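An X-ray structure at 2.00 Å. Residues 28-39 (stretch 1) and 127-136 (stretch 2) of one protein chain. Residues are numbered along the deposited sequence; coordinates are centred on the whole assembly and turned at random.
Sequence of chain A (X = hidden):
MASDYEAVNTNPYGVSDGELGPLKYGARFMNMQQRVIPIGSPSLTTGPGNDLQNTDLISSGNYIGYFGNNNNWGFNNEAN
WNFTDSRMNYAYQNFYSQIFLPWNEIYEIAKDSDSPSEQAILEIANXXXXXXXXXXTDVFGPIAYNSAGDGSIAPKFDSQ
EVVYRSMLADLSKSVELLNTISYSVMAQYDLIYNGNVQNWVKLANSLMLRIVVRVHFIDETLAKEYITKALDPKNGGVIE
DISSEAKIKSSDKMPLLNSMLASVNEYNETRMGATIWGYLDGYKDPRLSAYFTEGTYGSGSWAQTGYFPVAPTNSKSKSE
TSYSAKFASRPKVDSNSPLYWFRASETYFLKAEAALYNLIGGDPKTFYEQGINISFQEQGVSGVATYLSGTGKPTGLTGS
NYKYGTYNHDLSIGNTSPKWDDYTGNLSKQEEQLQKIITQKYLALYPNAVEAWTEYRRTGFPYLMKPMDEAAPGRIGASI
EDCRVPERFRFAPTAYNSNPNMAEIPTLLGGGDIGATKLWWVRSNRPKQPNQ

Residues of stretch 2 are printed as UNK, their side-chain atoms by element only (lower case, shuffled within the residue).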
# COMPACT_ATOMS: atom_id res chain seq x y z
N ARG A 28 -13.19 -3.75 20.86
CA ARG A 28 -11.77 -3.51 20.67
C ARG A 28 -11.28 -4.08 19.34
O ARG A 28 -10.53 -3.43 18.61
CB ARG A 28 -10.98 -4.11 21.82
CG ARG A 28 -11.14 -3.34 23.12
CD ARG A 28 -10.81 -4.21 24.31
NE ARG A 28 -10.72 -3.43 25.54
CZ ARG A 28 -11.36 -3.73 26.66
NH1 ARG A 28 -12.13 -4.80 26.72
NH2 ARG A 28 -11.21 -2.96 27.73
N PHE A 29 -11.70 -5.31 19.04
CA PHE A 29 -11.29 -5.96 17.80
C PHE A 29 -11.84 -5.25 16.57
O PHE A 29 -11.15 -5.13 15.55
CB PHE A 29 -11.73 -7.43 17.81
CG PHE A 29 -11.27 -8.21 16.61
CD1 PHE A 29 -9.94 -8.15 16.19
CD2 PHE A 29 -12.16 -9.01 15.91
CE1 PHE A 29 -9.52 -8.88 15.08
CE2 PHE A 29 -11.75 -9.74 14.80
CZ PHE A 29 -10.42 -9.67 14.38
N MSE A 30 -13.08 -4.77 16.64
CA MSE A 30 -13.65 -4.08 15.49
C MSE A 30 -12.97 -2.73 15.28
O MSE A 30 -12.81 -2.28 14.15
CB MSE A 30 -15.16 -3.92 15.65
CG MSE A 30 -15.92 -5.24 15.55
SE MSE A 30 -17.80 -5.02 15.15
CE MSE A 30 -18.34 -4.24 16.84
N ASN A 31 -12.55 -2.10 16.37
CA ASN A 31 -11.85 -0.82 16.29
C ASN A 31 -10.54 -1.08 15.56
O ASN A 31 -10.16 -0.33 14.66
CB ASN A 31 -11.57 -0.27 17.70
CG ASN A 31 -10.84 1.07 17.67
OD1 ASN A 31 -10.47 1.61 18.72
ND2 ASN A 31 -10.65 1.62 16.48
N MSE A 32 -9.86 -2.16 15.95
CA MSE A 32 -8.59 -2.52 15.32
C MSE A 32 -8.72 -2.69 13.81
O MSE A 32 -7.92 -2.15 13.04
CB MSE A 32 -8.04 -3.84 15.90
CG MSE A 32 -7.42 -3.73 17.28
SE MSE A 32 -6.52 -5.39 17.75
CE MSE A 32 -5.04 -5.28 16.51
N GLN A 33 -9.73 -3.45 13.39
CA GLN A 33 -9.95 -3.70 11.98
C GLN A 33 -10.18 -2.43 11.17
O GLN A 33 -9.73 -2.32 10.03
CB GLN A 33 -11.13 -4.65 11.81
CG GLN A 33 -10.89 -6.00 12.45
CD GLN A 33 -12.12 -6.88 12.44
OE1 GLN A 33 -12.46 -7.48 11.43
NE2 GLN A 33 -12.81 -6.93 13.57
N GLN A 34 -10.89 -1.47 11.75
CA GLN A 34 -11.16 -0.22 11.05
C GLN A 34 -9.94 0.68 11.01
O GLN A 34 -9.93 1.68 10.29
CB GLN A 34 -12.31 0.51 11.73
CG GLN A 34 -13.60 -0.27 11.76
CD GLN A 34 -14.65 0.40 12.62
OE1 GLN A 34 -15.16 1.46 12.26
NE2 GLN A 34 -14.95 -0.20 13.76
N ARG A 35 -8.91 0.34 11.79
CA ARG A 35 -7.69 1.15 11.86
C ARG A 35 -6.56 0.73 10.93
O ARG A 35 -5.70 1.55 10.59
CB ARG A 35 -7.16 1.16 13.30
CG ARG A 35 -8.07 1.82 14.31
CD ARG A 35 -8.22 3.30 14.04
NE ARG A 35 -9.03 3.94 15.06
CZ ARG A 35 -9.18 5.25 15.18
NH1 ARG A 35 -8.57 6.07 14.34
NH2 ARG A 35 -9.94 5.74 16.16
N VAL A 36 -6.53 -0.54 10.54
CA VAL A 36 -5.46 -1.03 9.65
C VAL A 36 -5.29 -0.05 8.50
O VAL A 36 -4.18 0.41 8.21
CB VAL A 36 -5.80 -2.43 9.12
CG1 VAL A 36 -4.71 -2.91 8.16
CG2 VAL A 36 -5.93 -3.39 10.30
N ILE A 37 -6.40 0.25 7.83
CA ILE A 37 -6.46 1.22 6.75
C ILE A 37 -7.71 1.99 7.18
O ILE A 37 -8.81 1.45 7.17
CB ILE A 37 -6.69 0.57 5.38
CG1 ILE A 37 -5.51 -0.36 5.04
CG2 ILE A 37 -6.81 1.65 4.31
CD1 ILE A 37 -5.61 -0.99 3.66
N PRO A 38 -7.54 3.27 7.56
CA PRO A 38 -8.60 4.17 8.03
C PRO A 38 -9.95 4.12 7.34
O PRO A 38 -10.06 4.44 6.16
CB PRO A 38 -7.97 5.56 7.92
CG PRO A 38 -6.52 5.29 8.05
CD PRO A 38 -6.33 4.04 7.24
N ILE A 39 -10.97 3.75 8.10
CA ILE A 39 -12.35 3.69 7.62
C ILE A 39 -13.24 3.67 8.85
O ILE A 39 -12.83 3.17 9.91
CB ILE A 39 -12.61 2.44 6.76
CG1 ILE A 39 -13.99 2.55 6.11
CG2 ILE A 39 -12.52 1.19 7.61
CD1 ILE A 39 -14.24 1.53 5.01
N UNK A 127 -2.35 -10.75 14.22
CA UNK A 127 -2.23 -10.68 12.77
C UNK A 127 -2.71 -9.31 12.28
O UNK A 127 -2.03 -8.66 11.48
c UNK A 127 -3.09 -11.56 10.56
c UNK A 127 -2.52 -13.16 12.44
c UNK A 127 -3.38 -14.32 11.95
c UNK A 127 -3.08 -11.78 12.08
N UNK A 128 -3.86 -8.87 12.77
CA UNK A 128 -4.40 -7.57 12.39
C UNK A 128 -3.41 -6.47 12.79
O UNK A 128 -3.17 -5.53 12.03
c UNK A 128 -6.23 -5.89 12.75
c UNK A 128 -5.76 -7.30 13.06
c UNK A 128 -6.78 -8.31 12.55
N UNK A 129 -2.83 -6.59 13.98
CA UNK A 129 -1.87 -5.59 14.44
C UNK A 129 -0.65 -5.55 13.51
O UNK A 129 -0.18 -4.48 13.13
c UNK A 129 2.36 -6.75 17.95
n UNK A 129 1.39 -6.29 17.16
n UNK A 129 2.41 -6.39 19.22
c UNK A 129 -1.39 -5.92 15.85
n UNK A 129 3.29 -7.55 17.45
c UNK A 129 0.34 -5.38 17.61
c UNK A 129 -0.48 -4.85 16.45
N UNK A 130 -0.16 -6.73 13.15
CA UNK A 130 1.01 -6.82 12.29
C UNK A 130 0.79 -6.33 10.86
O UNK A 130 1.70 -5.81 10.24
c UNK A 130 1.56 -8.25 12.29
o UNK A 130 2.54 -7.82 14.43
c UNK A 130 2.08 -8.66 13.67
n UNK A 130 2.00 -9.95 13.97
N UNK A 131 -0.43 -6.49 10.33
CA UNK A 131 -0.69 -5.99 8.99
C UNK A 131 -0.60 -4.47 9.04
O UNK A 131 -0.08 -3.83 8.14
c UNK A 131 -2.37 -5.69 7.15
c UNK A 131 -3.62 -8.34 8.01
c UNK A 131 -2.10 -6.37 8.50
c UNK A 131 -2.21 -7.88 8.34
N UNK A 132 -1.11 -3.90 10.13
CA UNK A 132 -1.09 -2.45 10.30
C UNK A 132 0.33 -1.94 10.55
O UNK A 132 0.76 -0.96 9.94
c UNK A 132 -1.99 -2.05 11.46
N UNK A 133 1.07 -2.61 11.42
CA UNK A 133 2.42 -2.17 11.73
C UNK A 133 3.44 -2.46 10.63
O UNK A 133 4.54 -1.93 10.66
c UNK A 133 2.88 -2.72 13.08
c UNK A 133 2.14 -2.08 14.22
c UNK A 133 1.34 -1.52 17.72
c UNK A 133 1.43 -1.51 16.32
n UNK A 133 0.75 -0.76 15.40
c UNK A 133 3.05 -3.24 17.72
c UNK A 133 1.18 -1.11 14.14
c UNK A 133 3.14 -3.23 16.34
c UNK A 133 2.32 -2.36 15.61
c UNK A 133 2.16 -2.39 18.40
N UNK A 134 3.06 -3.31 9.68
CA UNK A 134 3.94 -3.59 8.55
C UNK A 134 3.95 -2.28 7.76
O UNK A 134 4.98 -1.86 7.22
c UNK A 134 5.62 -5.18 6.62
c UNK A 134 4.13 -4.96 6.36
c UNK A 134 3.54 -6.17 5.64
c UNK A 134 3.39 -4.72 7.68
N UNK A 135 2.79 -1.62 7.70
CA UNK A 135 2.67 -0.34 7.01
C UNK A 135 3.49 0.70 7.78
O UNK A 135 4.21 1.50 7.19
n UNK A 135 -2.65 2.60 5.43
n UNK A 135 -1.70 0.74 6.41
c UNK A 135 -1.13 -0.61 6.40
c UNK A 135 1.21 0.11 6.97
c UNK A 135 0.33 -0.66 5.98
c UNK A 135 -2.11 1.39 5.32
n UNK A 135 -2.01 0.82 4.12
N UNK A 136 3.37 0.67 9.11
CA UNK A 136 4.08 1.61 9.97
C UNK A 136 5.59 1.57 9.74
O UNK A 136 6.22 2.60 9.49
c UNK A 136 3.77 1.32 11.43
O HOH W 1 -3.15 2.90 8.31

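Position 127 has four side-chain carbons, forked at the first, with one arm two carbons long. Its CA-to-CB bond points sideways and the side chain makes no contact with stretch 1. Beta-branching with a longer arm identifies Ile127.

Position 128 has one carbon carrying two more. Its CA-to-CB bond points toward stretch 1, and its carbons reach Phe29, Met32, Gln33 and Val36. Three carbons forked at the first give Val128. Its CG1 lies 3.5 Å from Val36 CG2 and 4.0 Å from Met32 CE, while its CG2 lies 3.8 Å from Phe29 CE1, near the plane of that ring and at its edge.

Position 129 has three carbons, a nitrogen, then a carbon bearing two more nitrogens. The CA-to-CB bond points away overall, yet CB is 3.8 Å from Met32 CE. The guanidinium makes this Arg129.

Position 130 has two carbons, the second carrying one oxygen and one nitrogen, out of reach of stretch 1. That primary amide on a short stem is Asn130. Its OD1 accepts a hydrogen bond from Arg129 NH2 (3.1 Å) and a weak one from Arg129 NE (3.3 Å).

Position 131 repeats the four-carbon pattern forked at the first; its CA-to-CB bond points toward stretch 1, and its carbons touch Val36. It is Ile131, whose CG2 is 3.8 Å from Val36 CG1.

Position 132 has a single carbon, CB, 4.0 Å from Val36 CA, so it is Ala132. The small side chain accompanies a close backbone approach: CA of Val36 and CA of Ala132 are 4.6 Å apart.

Position 133 has one carbon leading to fused five- and six-membered rings with eight carbons and one nitrogen, an indole that does not reach stretch 1. It is Trp133.

Position 134 has four carbons forked at the second and makes no contact. The fork separates Leu134 from the isoleucines.

Position 135 again shows three carbons, a nitrogen and a carbon with two nitrogens, but its CA-to-CB bond points toward stretch 1, and the group reaches Val36, Ile37 and Pro38. In Arg135, one guanidinium face is covered by Ile37 CG1, 3.8 Å from NH1. NE is 3.1 Å from Val36 O, but the angle is too poor for a hydrogen bond. Water 1 instead links the two residues, donating to Val36 O (2.7 Å) and accepting from Arg135 NH2 (2.9 Å).

Position 136, with one carbon, out of reach, is Ala136.

The helices run in similar directions, 27° apart, with axes approaching to 9.4 Å. Val128 is the knob. No direct hydrogen bond crosses; apolar packing and the water bridge join the stretches, burying 432 Å².

Stretch 2 (127-136) IVRNIAWLRA
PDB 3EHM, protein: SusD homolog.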